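Local structure of mandelate racemase/muconate lactonizing enzyme family protein (Roseovarius nubinhibens ISM, 3U4F) at residues A[168-173]-A[202-207]; A[229-234]-A[252-257]. The protein binds magnesium and may act as a hydro-lyase, as a member of the mandelate racemase/muconate lactonizing group of the enolase superfamily. One frame throughout, in Å; residues are numbered along the deposited sequence.

Contact 1: A[168-173]-A[202-207]. With MG (magnesium ion), chain E; GAI (guanidine), chain F.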
loop_
_atom_site.group_PDB
_atom_site.type_symbol
_atom_site.label_atom_id
_atom_site.label_comp_id
_atom_site.label_asym_id
_atom_site.label_seq_id
_atom_site.Cartn_x
_atom_site.Cartn_y
_atom_site.Cartn_z
ATOM N N VAL A 168 3.949 9.506 26.146
ATOM C CA VAL A 168 3.428 8.224 26.624
ATOM C C VAL A 168 2.232 7.804 25.759
ATOM O O VAL A 168 1.865 8.511 24.826
ATOM C CB VAL A 168 3.035 8.310 28.143
ATOM C CG1 VAL A 168 4.234 8.729 28.954
ATOM C CG2 VAL A 168 1.901 9.266 28.321
ATOM N N ARG A 169 1.651 6.644 26.033
ATOM C CA ARG A 169 0.609 6.093 25.186
ATOM C C ARG A 169 -0.767 6.207 25.853
ATOM O O ARG A 169 -0.877 6.033 27.058
ATOM C CB ARG A 169 0.897 4.628 24.914
ATOM C CG ARG A 169 2.274 4.387 24.286
ATOM C CD ARG A 169 2.288 4.847 22.808
ATOM N NE ARG A 169 3.654 5.220 22.392
ATOM C CZ ARG A 169 3.976 5.574 21.157
ATOM N NH1 ARG A 169 3.055 5.511 20.196
ATOM N NH2 ARG A 169 5.215 5.982 20.888
ATOM N N ALA A 170 -1.790 6.462 25.047
ATOM C CA ALA A 170 -3.205 6.414 25.467
ATOM C C ALA A 170 -3.924 5.262 24.770
ATOM O O ALA A 170 -3.521 4.831 23.691
ATOM C CB ALA A 170 -3.897 7.705 25.099
ATOM N N GLY A 171 -5.000 4.770 25.383
ATOM C CA GLY A 171 -5.849 3.778 24.708
ATOM C C GLY A 171 -5.147 2.462 24.494
ATOM O O GLY A 171 -4.161 2.159 25.144
ATOM N N ALA A 172 -5.687 1.661 23.588
ATOM C CA ALA A 172 -5.013 0.456 23.125
ATOM C C ALA A 172 -4.680 0.706 21.654
ATOM O O ALA A 172 -5.398 1.448 20.968
ATOM C CB ALA A 172 -5.934 -0.755 23.293
ATOM N N GLU A 173 -3.597 0.102 21.164
ATOM C CA GLU A 173 -3.162 0.305 19.778
ATOM C C GLU A 173 -4.233 -0.189 18.811
ATOM O O GLU A 173 -4.620 -1.353 18.869
ATOM C CB GLU A 173 -1.867 -0.474 19.547
ATOM C CG GLU A 173 -1.253 -0.290 18.160
ATOM C CD GLU A 173 -0.001 -1.158 18.002
ATOM O OE1 GLU A 173 0.929 -1.001 18.805
ATOM O OE2 GLU A 173 0.027 -2.038 17.122
ATOM N N LEU A 202 4.555 17.561 27.813
ATOM C CA LEU A 202 3.995 16.222 27.836
ATOM C C LEU A 202 3.177 15.961 26.568
ATOM O O LEU A 202 2.322 16.762 26.186
ATOM C CB LEU A 202 3.146 15.990 29.087
ATOM C CG LEU A 202 3.855 16.087 30.454
ATOM C CD1 LEU A 202 2.818 15.998 31.603
ATOM C CD2 LEU A 202 4.979 15.024 30.621
ATOM N N LEU A 203 3.482 14.830 25.930
ATOM C CA LEU A 203 2.877 14.434 24.656
ATOM C C LEU A 203 2.202 13.083 24.869
ATOM O O LEU A 203 2.598 12.322 25.746
ATOM C CB LEU A 203 3.982 14.248 23.592
ATOM C CG LEU A 203 4.932 15.369 23.182
ATOM C CD1 LEU A 203 6.008 15.675 24.225
ATOM C CD2 LEU A 203 5.638 14.949 21.826
ATOM N N ILE A 204 1.201 12.760 24.061
ATOM C CA ILE A 204 0.587 11.441 24.174
ATOM C C ILE A 204 0.243 10.972 22.778
ATOM O O ILE A 204 0.048 11.787 21.865
ATOM C CB ILE A 204 -0.680 11.452 25.114
ATOM C CG1 ILE A 204 -1.021 10.038 25.636
ATOM C CG2 ILE A 204 -1.865 12.146 24.446
ATOM C CD1 ILE A 204 -1.831 10.078 26.982
ATOM N N ASP A 205 0.133 9.661 22.619
ATOM C CA ASP A 205 -0.122 9.096 21.301
ATOM C C ASP A 205 -1.152 7.976 21.516
ATOM O O ASP A 205 -0.917 7.076 22.312
ATOM C CB ASP A 205 1.198 8.532 20.779
ATOM C CG ASP A 205 1.163 8.163 19.295
ATOM O OD1 ASP A 205 0.081 7.860 18.767
ATOM O OD2 ASP A 205 2.254 8.187 18.654
ATOM N N ALA A 206 -2.277 8.065 20.808
ATOM C CA ALA A 206 -3.397 7.112 20.947
ATOM C C ALA A 206 -3.367 6.016 19.898
ATOM O O ALA A 206 -4.224 5.122 19.873
ATOM C CB ALA A 206 -4.738 7.865 20.882
ATOM N N ASN A 207 -2.401 6.097 18.996
ATOM C CA ASN A 207 -2.265 5.101 17.910
ATOM C C ASN A 207 -3.582 4.583 17.356
ATOM O O ASN A 207 -3.835 3.351 17.340
ATOM C CB ASN A 207 -1.394 3.936 18.377
ATOM C CG ASN A 207 0.050 4.348 18.613
ATOM O OD1 ASN A 207 0.861 4.447 17.668
ATOM N ND2 ASN A 207 0.377 4.585 19.857
HETATM MG MG MG E . 2.810 7.910 16.617
HETATM C C GAI F . 4.936 6.824 17.576
HETATM N N1 GAI F . 6.019 6.335 18.123
HETATM N N2 GAI F . 3.828 6.078 17.226
HETATM N N3 GAI F . 4.867 8.130 17.268
HETATM O O HOH W 1 0.925 7.378 16.285
#
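OD2 of Asp-205 binds the magnesium ion at 2.1 Å and also lies beside Arg-169, whose NH1 comes within 3.2 Å of it. CB of Asp-205 lies over one face of the guanidinium, and NH1 stays 4.1 Å from OD1, which is well out of the guanidinium plane, so between these two the attraction is one of charge, with no N-H aimed at the oxygen. A weak hydrogen bond from Lys-167 NZ reaches OD2. The other carboxylate oxygen, OD1, accepts the backbone N of Asn-207 at 3.1 Å on its anti side, closing an Asx turn, and accepts a hydrogen bond from the water that is itself a magnesium ligand. Both carboxylate oxygens thus have partners, which fixes the rotation of the group. Arg-169 bends at chi2 (-73°), bringing its guanidinium back over the strand end with NH2 2.9 Å from N1 of the bound guanidine; its NE is tied to the carbonyl of Ser-140. The amide of Asn-207 lies nearly coplanar with the guanidinium, at its edge. These groups project from the C-terminal ends of two neighbouring parallel strands of the TIM barrel, joined through helix 184-196 as a beta-alpha-beta unit, and line the magnesium and guanidine pocket. The ladder beneath them runs from Val-168 N to Leu-203 O, from Asp-205 N to Val-168 O and from Ala-170 N to Asp-205 O, the last at 2.9 Å and almost straight (171° at the hydrogen). On the face away from the metal, CD1 of Ile-204 packs against CB of Ala-170 (3.7 Å) and CG2 of Val-168, beside Ile-188.

Contact 2: A[229-234]-A[252-257]. With MG (magnesium ion), chain E; GAI (guanidine), chain F.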
loop_
_atom_site.group_PDB
_atom_site.type_symbol
_atom_site.label_atom_id
_atom_site.label_comp_id
_atom_site.label_asym_id
_atom_site.label_seq_id
_atom_site.Cartn_x
_atom_site.Cartn_y
_atom_site.Cartn_z
ATOM N N HIS A 229 0.456 17.966 22.907
ATOM C CA HIS A 229 0.614 17.191 21.662
ATOM C C HIS A 229 -0.247 15.928 21.827
ATOM O O HIS A 229 -0.028 15.145 22.753
ATOM C CB HIS A 229 2.122 16.866 21.524
ATOM C CG HIS A 229 2.485 15.916 20.422
ATOM N ND1 HIS A 229 3.330 16.271 19.391
ATOM C CD2 HIS A 229 2.170 14.614 20.219
ATOM C CE1 HIS A 229 3.517 15.231 18.594
ATOM N NE2 HIS A 229 2.823 14.213 19.075
ATOM N N PHE A 230 -1.214 15.757 20.941
ATOM C CA PHE A 230 -2.167 14.635 20.988
ATOM C C PHE A 230 -2.108 13.962 19.619
ATOM O O PHE A 230 -2.668 14.454 18.620
ATOM C CB PHE A 230 -3.560 15.226 21.276
ATOM C CG PHE A 230 -4.662 14.212 21.452
ATOM C CD1 PHE A 230 -4.393 12.873 21.693
ATOM C CD2 PHE A 230 -5.981 14.647 21.447
ATOM C CE1 PHE A 230 -5.446 11.953 21.893
ATOM C CE2 PHE A 230 -7.047 13.733 21.652
ATOM C CZ PHE A 230 -6.777 12.411 21.874
ATOM N N GLU A 231 -1.413 12.835 19.576
ATOM C CA GLU A 231 -1.073 12.189 18.329
ATOM C C GLU A 231 -2.034 11.051 17.980
ATOM O O GLU A 231 -2.377 10.259 18.831
ATOM C CB GLU A 231 0.363 11.685 18.428
ATOM C CG GLU A 231 0.857 10.941 17.201
ATOM C CD GLU A 231 2.368 10.823 17.204
ATOM O OE1 GLU A 231 3.025 11.598 17.966
ATOM O OE2 GLU A 231 2.889 9.981 16.424
ATOM N N GLU A 232 -2.433 11.020 16.710
ATOM C CA GLU A 232 -3.209 9.950 16.085
ATOM C C GLU A 232 -4.424 9.569 16.931
ATOM O O GLU A 232 -4.569 8.433 17.321
ATOM C CB GLU A 232 -2.298 8.735 15.766
ATOM C CG GLU A 232 -2.863 7.764 14.721
ATOM C CD GLU A 232 -1.838 6.710 14.319
ATOM O OE1 GLU A 232 -0.714 7.134 13.976
ATOM O OE2 GLU A 232 -2.172 5.485 14.326
ATOM N N PRO A 233 -5.290 10.549 17.247
ATOM C CA PRO A 233 -6.412 10.256 18.172
ATOM C C PRO A 233 -7.357 9.198 17.615
ATOM O O PRO A 233 -7.911 8.383 18.373
ATOM C CB PRO A 233 -7.167 11.608 18.258
ATOM C CG PRO A 233 -6.702 12.413 17.047
ATOM C CD PRO A 233 -5.236 11.978 16.872
ATOM N N CYS A 234 -7.553 9.252 16.299
ATOM C CA CYS A 234 -8.517 8.415 15.586
ATOM C C CYS A 234 -7.818 7.544 14.529
ATOM O O CYS A 234 -6.724 7.878 14.058
ATOM C CB CYS A 234 -9.498 9.320 14.856
ATOM S SG CYS A 234 -10.468 10.425 15.956
ATOM N N ASP A 252 -2.655 20.777 20.167
ATOM C CA ASP A 252 -2.209 20.321 18.846
ATOM C C ASP A 252 -2.550 18.848 18.692
ATOM O O ASP A 252 -2.197 18.025 19.561
ATOM C CB ASP A 252 -0.680 20.453 18.678
ATOM C CG ASP A 252 -0.221 21.876 18.368
ATOM O OD1 ASP A 252 -1.042 22.732 17.966
ATOM O OD2 ASP A 252 0.993 22.122 18.515
ATOM N N VAL A 253 -3.214 18.540 17.589
ATOM C CA VAL A 253 -3.487 17.161 17.148
ATOM C C VAL A 253 -2.534 16.903 15.966
ATOM O O VAL A 253 -2.364 17.751 15.073
ATOM C CB VAL A 253 -4.968 16.978 16.730
ATOM C CG1 VAL A 253 -5.222 15.623 15.999
ATOM C CG2 VAL A 253 -5.908 17.119 17.951
ATOM N N THR A 254 -1.906 15.732 15.986
ATOM C CA THR A 254 -0.745 15.464 15.131
ATOM C C THR A 254 -0.931 14.089 14.495
ATOM O O THR A 254 -1.623 13.233 15.052
ATOM C CB THR A 254 0.572 15.556 15.936
ATOM O OG1 THR A 254 0.780 14.370 16.704
ATOM C CG2 THR A 254 0.538 16.767 16.932
ATOM N N GLY A 255 -0.363 13.888 13.311
ATOM C CA GLY A 255 -0.367 12.540 12.745
ATOM C C GLY A 255 0.296 12.474 11.388
ATOM O O GLY A 255 0.771 13.497 10.867
ATOM N N GLY A 256 0.319 11.252 10.842
ATOM C CA GLY A 256 0.743 10.995 9.471
ATOM C C GLY A 256 1.810 9.911 9.346
ATOM O O GLY A 256 2.253 9.638 8.236
ATOM N N GLU A 257 2.219 9.289 10.452
ATOM C CA GLU A 257 3.343 8.364 10.399
ATOM C C GLU A 257 3.131 7.182 9.462
ATOM O O GLU A 257 4.107 6.717 8.880
ATOM C CB GLU A 257 3.776 7.885 11.777
ATOM C CG GLU A 257 2.792 6.934 12.457
ATOM C CD GLU A 257 3.123 6.800 13.902
ATOM O OE1 GLU A 257 3.186 7.853 14.603
ATOM O OE2 GLU A 257 3.308 5.645 14.335
HETATM MG MG MG E . 2.810 7.910 16.617
HETATM C C GAI F . 4.936 6.824 17.576
HETATM N N1 GAI F . 6.019 6.335 18.123
HETATM N N2 GAI F . 3.828 6.078 17.226
HETATM N N3 GAI F . 4.867 8.130 17.268
HETATM O O HOH W 2 -1.135 9.208 12.014
HETATM O O HOH W 1 0.925 7.378 16.285
#
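With CG of Glu-231 anti to the backbone N (chi1 178°) and the chain extended beyond it, the carboxylate reaches the magnesium ion, where it meets that of Glu-257, whose CG instead lies between its own N and carbonyl carbon (chi1 71°). The two side chains cross at about a right angle. Glu-231 OE2 and Glu-257 OE1 stand 2.8 Å apart, a closeness between carboxylates that the shared metal probably makes tolerable. The second oxygen of each has other work. Glu-231 OE1 accepts His-229 NE2 at 2.8 Å, in the plane of the imidazole, and also meets Lys-167 and Gln-278; Glu-257 OE2 forms a salt bridge with Lys-94 of the second subunit. Methyl CG2 of Thr-254 rests over the face of the His-229 ring, 3.8 Å from its centroid, in a CH-pi contact, while OG1 of Thr-254 is hydrogen-bonded to Gln-278. Glu-232 OE1 accepts from two waters, one a magnesium ligand and the other held by Gly-256 N; its OE2 turns to Ser-208. The parallel backbone ladder links Phe-230 N to Asp-252 O, Thr-254 N to Phe-230 O and Glu-232 N to Thr-254 O, the last 2.9 Å long and nearly linear. Opposite the metal face, CG of Pro-233 touches CG1 of Val-253 at 3.7 Å. Helix 239-248 connects the two strands in a beta-alpha-beta crossover of the TIM barrel, with Val-253 against its Ser-246; Phe-230 packs on helix 212-224, and strand 201-205 flanks strand 229-231 on its other side.

Overall arrangement
Contacts 1 and 2 are successive beta-alpha-beta units of one barrel, their centres about 9 Å apart; strand 201-205 of contact 1 and strand 229-231 of contact 2 are neighbours in the sheet. Glu-231 N probably bonds to Ile-204 O (2.9 Å), and Leu-203 CD2 packs on CG of His-229. Together they supply the whole protein share of the magnesium shell: one carboxylate oxygen from contact 1 and two from contact 2, with Asp-205 OD2 2.9 Å from Glu-231 OE2. Guanidine N2 and N3 and a water shared by both contacts complete six ligands. Arg-169 meets the guanidine from contact 1; Glu-333, beyond both, accepts a hydrogen bond from it.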